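Local coordinates for protein O-methyltransferase family 2 (Planctopirus limnophila, PDB 5I2H) that probably transfers a methyl group from S-adenosyl-L-methionine to a hydroxyl oxygen of small molecules, and binds the flavone apigenin in the crystal, at residues Arg198-Ala204 with Trp221-Asp227; Val284-Thr288 with Gly341-Lys345; Leu297-Leu303 with His355-Ser361. All coordinates share one frame; numbering follows the deposited sequence. Where two conformers were deposited one is given.

Interaction 1: Arg198-Ala204 with Trp221-Asp227; sequences RVLLDVA and WRGIIFD
Arg-198 lays its aliphatic chain over the Trp-221 indole: CB stands 3.8 Å from the centroid of the six-membered ring, nearly on its normal, a CH-pi contact, and CD continues outward over CZ2. With CG anti to the carbonyl carbon (chi1 -60°) the two side chains run side by side the same way. Beyond the ring the guanidinium forms a salt bridge with Asp-265, and Tyr-218 stacks on Trp-221. From here six backbone hydrogen bonds run along parallel strands 199-203 and 222-227 and the residues that flank the first, from Arg-222 N to Arg-198 O (3.1 Å) through to Ala-204 N to Phe-226 O (2.8 Å). On one face Leu-201 CD1 lies 3.6 Å from Ile-224 CG2 and also touches Phe-226 CB. On the other, Asp-202 CB meets Ile-225 CD1 at 3.8 Å, while OD2 bonds to Thr-211 of helix 209-217, the crossover helix of this Rossmann-like beta-alpha-beta unit. At the C-terminal ends Asp-227 OD2 takes a water proton at 2.6 Å and accepts from Gly-206 N. An acidic residue ending the second strand beside a glycine-rich loop is consistent with the S-adenosyl-L-methionine site of class I methyltransferases, where such a carboxylate receives the ribose hydroxyls.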
loop_
_atom_site.group_PDB
_atom_site.type_symbol
_atom_site.label_atom_id
_atom_site.label_comp_id
_atom_site.label_asym_id
_atom_site.label_seq_id
_atom_site.Cartn_x
_atom_site.Cartn_y
_atom_site.Cartn_z
ATOM N N ARG A 198 -9.711 -37.537 -18.342
ATOM C CA ARG A 198 -8.334 -37.348 -17.916
ATOM C C ARG A 198 -8.235 -37.460 -16.406
ATOM O O ARG A 198 -9.211 -37.234 -15.691
ATOM C CB ARG A 198 -7.784 -35.999 -18.371
ATOM C CG ARG A 198 -7.826 -35.880 -19.932
ATOM C CD ARG A 198 -7.304 -34.554 -20.471
ATOM N NE ARG A 198 -5.872 -34.313 -20.284
ATOM C CZ ARG A 198 -4.918 -34.856 -21.035
ATOM N NH1 ARG A 198 -5.242 -35.706 -22.011
ATOM N NH2 ARG A 198 -3.643 -34.575 -20.801
ATOM N N VAL A 199 -7.051 -37.850 -15.941
ATOM C CA VAL A 199 -6.703 -37.840 -14.525
ATOM C C VAL A 199 -5.895 -36.581 -14.265
ATOM O O VAL A 199 -4.837 -36.382 -14.872
ATOM C CB VAL A 199 -5.928 -39.103 -14.128
ATOM C CG1 VAL A 199 -5.454 -39.014 -12.678
ATOM C CG2 VAL A 199 -6.815 -40.352 -14.355
ATOM N N LEU A 200 -6.409 -35.715 -13.390
ATOM C CA LEU A 200 -5.758 -34.466 -13.025
ATOM C C LEU A 200 -5.136 -34.647 -11.646
ATOM O O LEU A 200 -5.854 -34.912 -10.670
ATOM C CB LEU A 200 -6.773 -33.325 -13.009
ATOM C CG LEU A 200 -6.296 -31.985 -12.421
ATOM C CD1 LEU A 200 -5.069 -31.452 -13.199
ATOM C CD2 LEU A 200 -7.432 -30.943 -12.400
ATOM N N LEU A 201 -3.812 -34.542 -11.578
ATOM C CA LEU A 201 -3.046 -34.599 -10.332
ATOM C C LEU A 201 -2.660 -33.196 -9.896
ATOM O O LEU A 201 -2.014 -32.460 -10.651
ATOM C CB LEU A 201 -1.770 -35.437 -10.512
ATOM C CG LEU A 201 -0.709 -35.403 -9.400
ATOM C CD1 LEU A 201 -1.233 -35.977 -8.079
ATOM C CD2 LEU A 201 0.585 -36.136 -9.849
ATOM N N ASP A 202 -2.994 -32.854 -8.663
ATOM C CA ASP A 202 -2.858 -31.499 -8.121
ATOM C C ASP A 202 -1.780 -31.615 -7.055
ATOM O O ASP A 202 -2.036 -32.147 -5.974
ATOM C CB ASP A 202 -4.220 -31.066 -7.573
ATOM C CG ASP A 202 -4.324 -29.605 -7.263
ATOM O OD1 ASP A 202 -3.286 -28.958 -7.055
ATOM O OD2 ASP A 202 -5.493 -29.107 -7.179
ATOM N N VAL A 203 -0.564 -31.180 -7.377
ATOM C CA VAL A 203 0.584 -31.346 -6.488
ATOM C C VAL A 203 0.683 -30.141 -5.565
ATOM O O VAL A 203 0.762 -28.997 -6.036
ATOM C CB VAL A 203 1.877 -31.550 -7.296
ATOM C CG1 VAL A 203 3.145 -31.582 -6.353
ATOM C CG2 VAL A 203 1.767 -32.866 -8.078
ATOM N N ALA A 204 0.645 -30.372 -4.245
ATOM C CA ALA A 204 0.870 -29.318 -3.251
ATOM C C ALA A 204 -0.137 -28.185 -3.421
ATOM O O ALA A 204 0.156 -27.024 -3.135
ATOM C CB ALA A 204 2.315 -28.796 -3.320
ATOM N N TRP A 221 -13.839 -37.059 -15.651
ATOM C CA TRP A 221 -12.459 -37.021 -15.198
ATOM C C TRP A 221 -12.345 -37.533 -13.780
ATOM O O TRP A 221 -13.338 -37.679 -13.065
ATOM C CB TRP A 221 -11.887 -35.602 -15.253
ATOM C CG TRP A 221 -11.675 -35.078 -16.629
ATOM C CD1 TRP A 221 -12.296 -35.485 -17.778
ATOM C CD2 TRP A 221 -10.786 -34.025 -17.000
ATOM N NE1 TRP A 221 -11.857 -34.726 -18.851
ATOM C CE2 TRP A 221 -10.934 -33.824 -18.395
ATOM C CE3 TRP A 221 -9.880 -33.222 -16.287
ATOM C CZ2 TRP A 221 -10.198 -32.869 -19.093
ATOM C CZ3 TRP A 221 -9.160 -32.267 -16.975
ATOM C CH2 TRP A 221 -9.319 -32.099 -18.375
ATOM N N ARG A 222 -11.105 -37.804 -13.365
ATOM C CA ARG A 222 -10.790 -38.145 -11.985
ATOM C C ARG A 222 -9.668 -37.239 -11.510
ATOM O O ARG A 222 -8.829 -36.797 -12.294
ATOM C CB ARG A 222 -10.348 -39.622 -11.793
ATOM C CG ARG A 222 -11.459 -40.634 -11.985
ATOM C CD ARG A 222 -11.029 -42.071 -11.586
ATOM N NE ARG A 222 -10.510 -42.241 -10.218
ATOM C CZ ARG A 222 -11.247 -42.624 -9.168
ATOM N NH1 ARG A 222 -12.549 -42.849 -9.306
ATOM N NH2 ARG A 222 -10.680 -42.789 -7.974
ATOM N N GLY A 223 -9.643 -36.979 -10.217
ATOM C CA GLY A 223 -8.666 -36.083 -9.640
ATOM C C GLY A 223 -7.894 -36.754 -8.526
ATOM O O GLY A 223 -8.379 -37.677 -7.876
ATOM N N ILE A 224 -6.679 -36.269 -8.317
ATOM C CA ILE A 224 -5.817 -36.738 -7.245
ATOM C C ILE A 224 -5.210 -35.506 -6.590
ATOM O O ILE A 224 -4.585 -34.685 -7.268
ATOM C CB ILE A 224 -4.706 -37.671 -7.753
ATOM C CG1 ILE A 224 -5.299 -38.891 -8.491
ATOM C CG2 ILE A 224 -3.820 -38.070 -6.591
ATOM C CD1 ILE A 224 -4.240 -39.753 -9.177
ATOM N N ILE A 225 -5.417 -35.345 -5.291
ATOM C CA ILE A 225 -4.731 -34.314 -4.533
ATOM C C ILE A 225 -3.549 -34.958 -3.825
ATOM O O ILE A 225 -3.725 -35.908 -3.044
ATOM C CB ILE A 225 -5.656 -33.656 -3.499
ATOM C CG1 ILE A 225 -7.030 -33.322 -4.123
ATOM C CG2 ILE A 225 -4.942 -32.461 -2.852
ATOM C CD1 ILE A 225 -6.959 -32.366 -5.341
ATOM N N PHE A 226 -2.360 -34.409 -4.041
ATOM C CA PHE A 226 -1.116 -34.892 -3.436
ATOM C C PHE A 226 -0.599 -33.796 -2.510
ATOM O O PHE A 226 -0.313 -32.690 -2.972
ATOM C CB PHE A 226 -0.120 -35.208 -4.562
ATOM C CG PHE A 226 1.213 -35.762 -4.114
ATOM C CD1 PHE A 226 2.161 -34.947 -3.495
ATOM C CD2 PHE A 226 1.585 -37.065 -4.428
ATOM C CE1 PHE A 226 3.401 -35.441 -3.128
ATOM C CE2 PHE A 226 2.838 -37.559 -4.071
ATOM C CZ PHE A 226 3.741 -36.756 -3.415
ATOM N N ASP A 227 -0.527 -34.061 -1.200
ATOM C CA ASP A 227 -0.102 -33.011 -0.270
ATOM C C ASP A 227 0.222 -33.652 1.085
ATOM O O ASP A 227 0.201 -34.878 1.222
ATOM C CB ASP A 227 -1.172 -31.914 -0.149
ATOM C CG ASP A 227 -0.560 -30.541 0.121
ATOM O OD1 ASP A 227 0.399 -30.465 0.920
ATOM O OD2 ASP A 227 -1.016 -29.545 -0.458
HETATM O O HOH W 1 -0.609 -27.049 0.144
#

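Interaction 2: Val284-Thr288 with Gly341-Lys345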
loop_
_atom_site.group_PDB
_atom_site.type_symbol
_atom_site.label_atom_id
_atom_site.label_comp_id
_atom_site.label_asym_id
_atom_site.label_seq_id
_atom_site.Cartn_x
_atom_site.Cartn_y
_atom_site.Cartn_z
ATOM N N VAL A 284 9.667 -29.101 -11.815
ATOM C CA VAL A 284 9.128 -29.195 -13.166
ATOM C C VAL A 284 9.616 -30.471 -13.843
ATOM O O VAL A 284 8.829 -31.202 -14.472
ATOM C CB VAL A 284 9.510 -27.938 -13.972
ATOM C CG1 VAL A 284 9.227 -28.165 -15.456
ATOM C CG2 VAL A 284 8.697 -26.710 -13.478
ATOM N N ALA A 285 10.907 -30.791 -13.675
ATOM C CA ALA A 285 11.456 -32.023 -14.250
ATOM C C ALA A 285 10.787 -33.273 -13.675
ATOM O O ALA A 285 10.430 -34.200 -14.418
ATOM C CB ALA A 285 12.963 -32.081 -14.014
ATOM N N LYS A 286 10.631 -33.330 -12.351
ATOM C CA LYS A 286 10.053 -34.526 -11.735
ATOM C C LYS A 286 8.611 -34.721 -12.197
ATOM O O LYS A 286 8.200 -35.837 -12.574
ATOM C CB LYS A 286 10.135 -34.432 -10.198
ATOM C CG LYS A 286 9.517 -35.618 -9.440
ATOM C CD LYS A 286 9.907 -35.584 -7.896
ATOM C CE LYS A 286 9.393 -36.808 -7.139
ATOM N NZ LYS A 286 7.892 -36.816 -7.108
ATOM N N ALA A 287 7.823 -33.650 -12.173
ATOM C CA ALA A 287 6.449 -33.750 -12.669
ATOM C C ALA A 287 6.417 -34.221 -14.122
ATOM O O ALA A 287 5.622 -35.100 -14.477
ATOM C CB ALA A 287 5.737 -32.406 -12.518
ATOM N N THR A 288 7.269 -33.638 -14.977
ATOM C CA THR A 288 7.292 -33.988 -16.403
ATOM C C THR A 288 7.671 -35.448 -16.615
ATOM O O THR A 288 7.157 -36.103 -17.538
ATOM C CB THR A 288 8.294 -33.103 -17.136
ATOM O OG1 THR A 288 7.880 -31.748 -17.051
ATOM C CG2 THR A 288 8.372 -33.481 -18.638
ATOM N N GLY A 341 13.618 -26.642 -20.428
ATOM C CA GLY A 341 14.641 -27.506 -19.877
ATOM C C GLY A 341 14.150 -28.894 -19.551
ATOM O O GLY A 341 14.958 -29.815 -19.445
ATOM N N ALA A 342 12.848 -29.069 -19.382
ATOM C CA ALA A 342 12.266 -30.379 -19.146
ATOM C C ALA A 342 11.802 -31.027 -20.446
ATOM O O ALA A 342 11.200 -32.105 -20.422
ATOM C CB ALA A 342 11.108 -30.260 -18.138
ATOM N N ASP A 343 12.051 -30.375 -21.569
ATOM C CA ASP A 343 11.754 -30.886 -22.895
ATOM C C ASP A 343 10.260 -30.964 -23.171
ATOM O O ASP A 343 9.841 -31.637 -24.110
ATOM C CB ASP A 343 12.440 -32.248 -23.115
ATOM C CG ASP A 343 13.962 -32.111 -23.176
ATOM O OD1 ASP A 343 14.425 -31.095 -23.746
ATOM O OD2 ASP A 343 14.691 -32.978 -22.634
ATOM N N LEU A 344 9.449 -30.275 -22.365
ATOM C CA LEU A 344 8.045 -30.020 -22.647
ATOM C C LEU A 344 7.898 -29.035 -23.805
ATOM O O LEU A 344 8.781 -28.229 -24.072
ATOM C CB LEU A 344 7.382 -29.401 -21.428
ATOM C CG LEU A 344 7.185 -30.251 -20.197
ATOM C CD1 LEU A 344 6.948 -29.328 -19.015
ATOM C CD2 LEU A 344 5.948 -31.052 -20.441
ATOM N N LYS A 345 6.732 -29.040 -24.437
ATOM C CA LYS A 345 6.415 -28.060 -25.474
ATOM C C LYS A 345 5.456 -27.018 -24.901
ATOM O O LYS A 345 4.359 -27.367 -24.462
ATOM C CB LYS A 345 5.791 -28.761 -26.671
ATOM C CG LYS A 345 5.376 -27.872 -27.815
ATOM C CD LYS A 345 4.652 -28.745 -28.845
ATOM C CE LYS A 345 5.321 -28.725 -30.227
ATOM N NZ LYS A 345 5.389 -27.354 -30.785
#
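Val-284 O is gripped twice from within its own helix, by Thr-288 N at 2.9 Å and by Thr-288 OG1 at 2.8 Å, and the same threonine carries the contact with Ala-342 and Leu-344. Helix 277-289 thereby packs against the turn that ends helix 332-341 with a Schellman motif and leads into strand 345-351, in the Rossmann-like methyltransferase domain. The two donors reach Val-284 O from opposite faces of its carbonyl plane, the hydroxyl lying 37° out of it. This second bond fixes the rotation of the threonine: OG1 is anti to the carbonyl carbon (chi1 -63°) and turned back along the helix, while CG2 is anti to the backbone N.

Both branches then meet Leu-344, whose side chain comes tip to tip with that of Thr-288. OG1 touches CD1, and CG2 packs 3.8 Å from Leu-344 CG. CG2 also lies against Ala-342 O, a van der Waals contact with the backbone of the turn. The positive phi of Asp-343 (69°) turns the chain out of the helix between Ala-342 and Leu-344, and both of these direct their CB atoms toward helix 277-289. Leu-297 of strand 296-301 touches Val-284, Ala-287 and Leu-344, closing this apolar cluster from the sheet. Thr-288 O, in the last turn of helix 277-289, accepts from Lys-363 NZ. The methyl of Ala-342 sits between Thr-288 and Val-284 one turn back, its CB 3.7 Å from Thr-288 OG1 and 3.9 Å from Val-284 CG1.

Interaction 3: Leu297-Leu303 with His355-Ser361; sequences LLIHDVL and HGHLILS
Leu-303 crosses the His-357 imidazole and sets CD1 over one ring face, 3.7 Å from the centroid and 23° off the normal, a CH-pi contact displaced toward the rim. Its other branch, CD2, meets Ile-359 CD1 at 4.0 Å. Ile-359 CD1 also touches Ile-299 CG2, so it lies between Leu-303 and Ile-299, on the face of antiparallel strands 296-301 and 357-362 that carries Ile-299 and Ile-359; Tyr-335 of helix 332-341 touches Leu-303 and Ile-359. On the reverse face Leu-298 and Leu-360 lie side by side pointing the same way, their CD2 atoms 3.7 Å apart, and Leu-298 CB packs on Leu-358 CD1. His-300, with CG anti to the backbone N (chi1 -177°), passes its CD2 along His-357 O; its two nitrogens bond outward to Ser-269 and Thr-352. Three hydrogen-bonded pairs join the backbones, the straightest bonds lying between Ile-299 and Ile-359, with Ile-359 N 2.7 Å from Ile-299 O. Near the pocket end of the pair, a water bridges Leu-303 N and His-355 O, donating to the latter at 2.6 Å. Asp-301 OD1 receives Val-302 N at 2.8 Å and is also bonded to ND1 of His-273. The carboxylate thus links the C-terminal end of this inner strand to the apigenin pocket, and would hold the His-273 ring in one orientation where it lines that pocket.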
loop_
_atom_site.group_PDB
_atom_site.type_symbol
_atom_site.label_atom_id
_atom_site.label_comp_id
_atom_site.label_asym_id
_atom_site.label_seq_id
_atom_site.Cartn_x
_atom_site.Cartn_y
_atom_site.Cartn_z
ATOM N N LEU A 297 1.574 -30.327 -18.351
ATOM C CA LEU A 297 1.937 -29.646 -17.131
ATOM C C LEU A 297 1.190 -28.318 -17.121
ATOM O O LEU A 297 1.331 -27.502 -18.047
ATOM C CB LEU A 297 3.454 -29.451 -17.028
ATOM C CG LEU A 297 3.917 -28.720 -15.771
ATOM C CD1 LEU A 297 3.673 -29.615 -14.558
ATOM C CD2 LEU A 297 5.392 -28.344 -15.923
ATOM N N LEU A 298 0.383 -28.124 -16.097
ATOM C CA LEU A 298 -0.408 -26.907 -15.896
ATOM C C LEU A 298 0.250 -26.110 -14.785
ATOM O O LEU A 298 0.224 -26.522 -13.615
ATOM C CB LEU A 298 -1.848 -27.249 -15.524
ATOM C CG LEU A 298 -2.549 -28.240 -16.469
ATOM C CD1 LEU A 298 -3.905 -28.662 -15.858
ATOM C CD2 LEU A 298 -2.668 -27.798 -17.924
ATOM N N ILE A 299 0.839 -24.969 -15.131
ATOM C CA ILE A 299 1.405 -24.075 -14.119
ATOM C C ILE A 299 0.425 -22.927 -13.960
ATOM O O ILE A 299 0.089 -22.258 -14.947
ATOM C CB ILE A 299 2.804 -23.569 -14.527
ATOM C CG1 ILE A 299 3.806 -24.731 -14.515
ATOM C CG2 ILE A 299 3.265 -22.454 -13.602
ATOM C CD1 ILE A 299 5.136 -24.369 -15.186
ATOM N N HIS A 300 -0.055 -22.704 -12.732
ATOM C CA HIS A 300 -1.008 -21.630 -12.466
ATOM C C HIS A 300 -0.359 -20.687 -11.469
ATOM O O HIS A 300 -0.088 -21.080 -10.336
ATOM C CB HIS A 300 -2.331 -22.189 -11.940
ATOM C CG HIS A 300 -3.389 -21.152 -11.712
ATOM N ND1 HIS A 300 -4.048 -21.037 -10.507
ATOM C CD2 HIS A 300 -3.906 -20.188 -12.522
ATOM C CE1 HIS A 300 -4.927 -20.045 -10.582
ATOM N NE2 HIS A 300 -4.861 -19.517 -11.789
ATOM N N ASP A 301 -0.053 -19.462 -11.895
ATOM C CA ASP A 301 0.715 -18.596 -11.015
ATOM C C ASP A 301 0.547 -17.166 -11.506
ATOM O O ASP A 301 -0.177 -16.901 -12.480
ATOM C CB ASP A 301 2.195 -19.045 -10.965
ATOM C CG ASP A 301 2.795 -18.857 -9.586
ATOM O OD1 ASP A 301 2.881 -17.686 -9.157
ATOM O OD2 ASP A 301 3.109 -19.869 -8.920
ATOM N N VAL A 302 1.163 -16.238 -10.781
ATOM C CA VAL A 302 1.171 -14.851 -11.229
ATOM C C VAL A 302 2.388 -14.660 -12.130
ATOM O O VAL A 302 3.281 -15.523 -12.178
ATOM C CB VAL A 302 1.180 -13.867 -10.042
ATOM C CG1 VAL A 302 -0.125 -13.993 -9.253
ATOM C CG2 VAL A 302 2.447 -14.091 -9.137
ATOM N N LEU A 303 2.437 -13.545 -12.854
ATOM C CA LEU A 303 3.540 -13.284 -13.778
ATOM C C LEU A 303 4.094 -11.878 -13.607
ATOM O O LEU A 303 3.347 -10.899 -13.715
ATOM C CB LEU A 303 3.098 -13.453 -15.224
ATOM C CG LEU A 303 2.646 -14.862 -15.601
ATOM C CD1 LEU A 303 2.033 -14.821 -17.040
ATOM C CD2 LEU A 303 3.783 -15.876 -15.489
ATOM N N HIS A 355 -4.954 -11.948 -10.820
ATOM C CA HIS A 355 -3.648 -11.902 -11.477
ATOM C C HIS A 355 -3.101 -13.274 -11.867
ATOM O O HIS A 355 -1.931 -13.370 -12.271
ATOM C CB HIS A 355 -2.631 -11.133 -10.616
ATOM C CG HIS A 355 -3.048 -9.720 -10.339
ATOM N ND1 HIS A 355 -3.425 -8.851 -11.344
ATOM C CD2 HIS A 355 -3.187 -9.037 -9.179
ATOM C CE1 HIS A 355 -3.752 -7.685 -10.811
ATOM N NE2 HIS A 355 -3.620 -7.773 -9.501
ATOM N N GLY A 356 -3.894 -14.336 -11.754
ATOM C CA GLY A 356 -3.420 -15.663 -12.109
ATOM C C GLY A 356 -3.363 -15.877 -13.603
ATOM O O GLY A 356 -4.076 -15.231 -14.388
ATOM N N HIS A 357 -2.462 -16.768 -14.003
ATOM C CA HIS A 357 -2.297 -17.163 -15.394
ATOM C C HIS A 357 -2.114 -18.661 -15.438
ATOM O O HIS A 357 -1.376 -19.207 -14.625
ATOM C CB HIS A 357 -1.075 -16.504 -16.035
ATOM C CG HIS A 357 -1.278 -15.058 -16.292
ATOM N ND1 HIS A 357 -1.043 -14.086 -15.341
ATOM C CD2 HIS A 357 -1.786 -14.422 -17.373
ATOM C CE1 HIS A 357 -1.357 -12.903 -15.846
ATOM N NE2 HIS A 357 -1.814 -13.080 -17.074
ATOM N N LEU A 358 -2.774 -19.315 -16.387
ATOM C CA LEU A 358 -2.597 -20.745 -16.615
ATOM C C LEU A 358 -1.601 -20.888 -17.758
ATOM O O LEU A 358 -1.886 -20.490 -18.900
ATOM C CB LEU A 358 -3.932 -21.417 -16.944
ATOM C CG LEU A 358 -3.835 -22.845 -17.491
ATOM C CD1 LEU A 358 -3.093 -23.821 -16.535
ATOM C CD2 LEU A 358 -5.248 -23.362 -17.841
ATOM N N ILE A 359 -0.424 -21.416 -17.445
ATOM C CA ILE A 359 0.601 -21.699 -18.441
ATOM C C ILE A 359 0.487 -23.174 -18.793
ATOM O O ILE A 359 0.718 -24.037 -17.942
ATOM C CB ILE A 359 2.000 -21.365 -17.901
ATOM C CG1 ILE A 359 2.066 -19.921 -17.415
ATOM C CG2 ILE A 359 3.113 -21.685 -18.934
ATOM C CD1 ILE A 359 3.354 -19.703 -16.612
ATOM N N LEU A 360 0.165 -23.466 -20.048
ATOM C CA LEU A 360 -0.067 -24.824 -20.522
ATOM C C LEU A 360 1.128 -25.306 -21.332
ATOM O O LEU A 360 1.599 -24.585 -22.219
ATOM C CB LEU A 360 -1.325 -24.881 -21.389
ATOM C CG LEU A 360 -2.653 -24.766 -20.690
ATOM C CD1 LEU A 360 -3.298 -23.503 -21.141
ATOM C CD2 LEU A 360 -3.489 -25.968 -21.085
ATOM N N SER A 361 1.618 -26.508 -21.007
ATOM C CA SER A 361 2.686 -27.160 -21.751
ATOM C C SER A 361 2.347 -28.636 -21.915
ATOM O O SER A 361 1.565 -29.204 -21.145
ATOM C CB SER A 361 4.036 -27.000 -21.054
ATOM O OG SER A 361 4.306 -25.639 -20.783
HETATM O O HOH W 2 3.211 -25.544 -18.102
HETATM O O HOH W 3 0.068 -11.817 -12.949
#

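Following the chain, interaction 1 closes first, a short loop in which strand 199-203 returns through helix 209-217 to strand 222-227. Interactions 2 and 3 come later and cross: their segments alternate as 284-288, 297-303, 341-345 and 355-361, so each closes a loop of some fifty residues overlapping the other's. Interactions 1 and 3 belong to the same mixed sheet, separated by strand 265-269, and touch where Leu-200 CD1 meets Leu-298 CD1 at 4.0 Å. Interaction 2 joins helix 277-289, which packs on the sheet, to the loop leading into strand 345-351; Leu-297 joins it to interaction 3. Together they tie the parallel, Rossmann-like half to the antiparallel C-terminal strands and flanking helices.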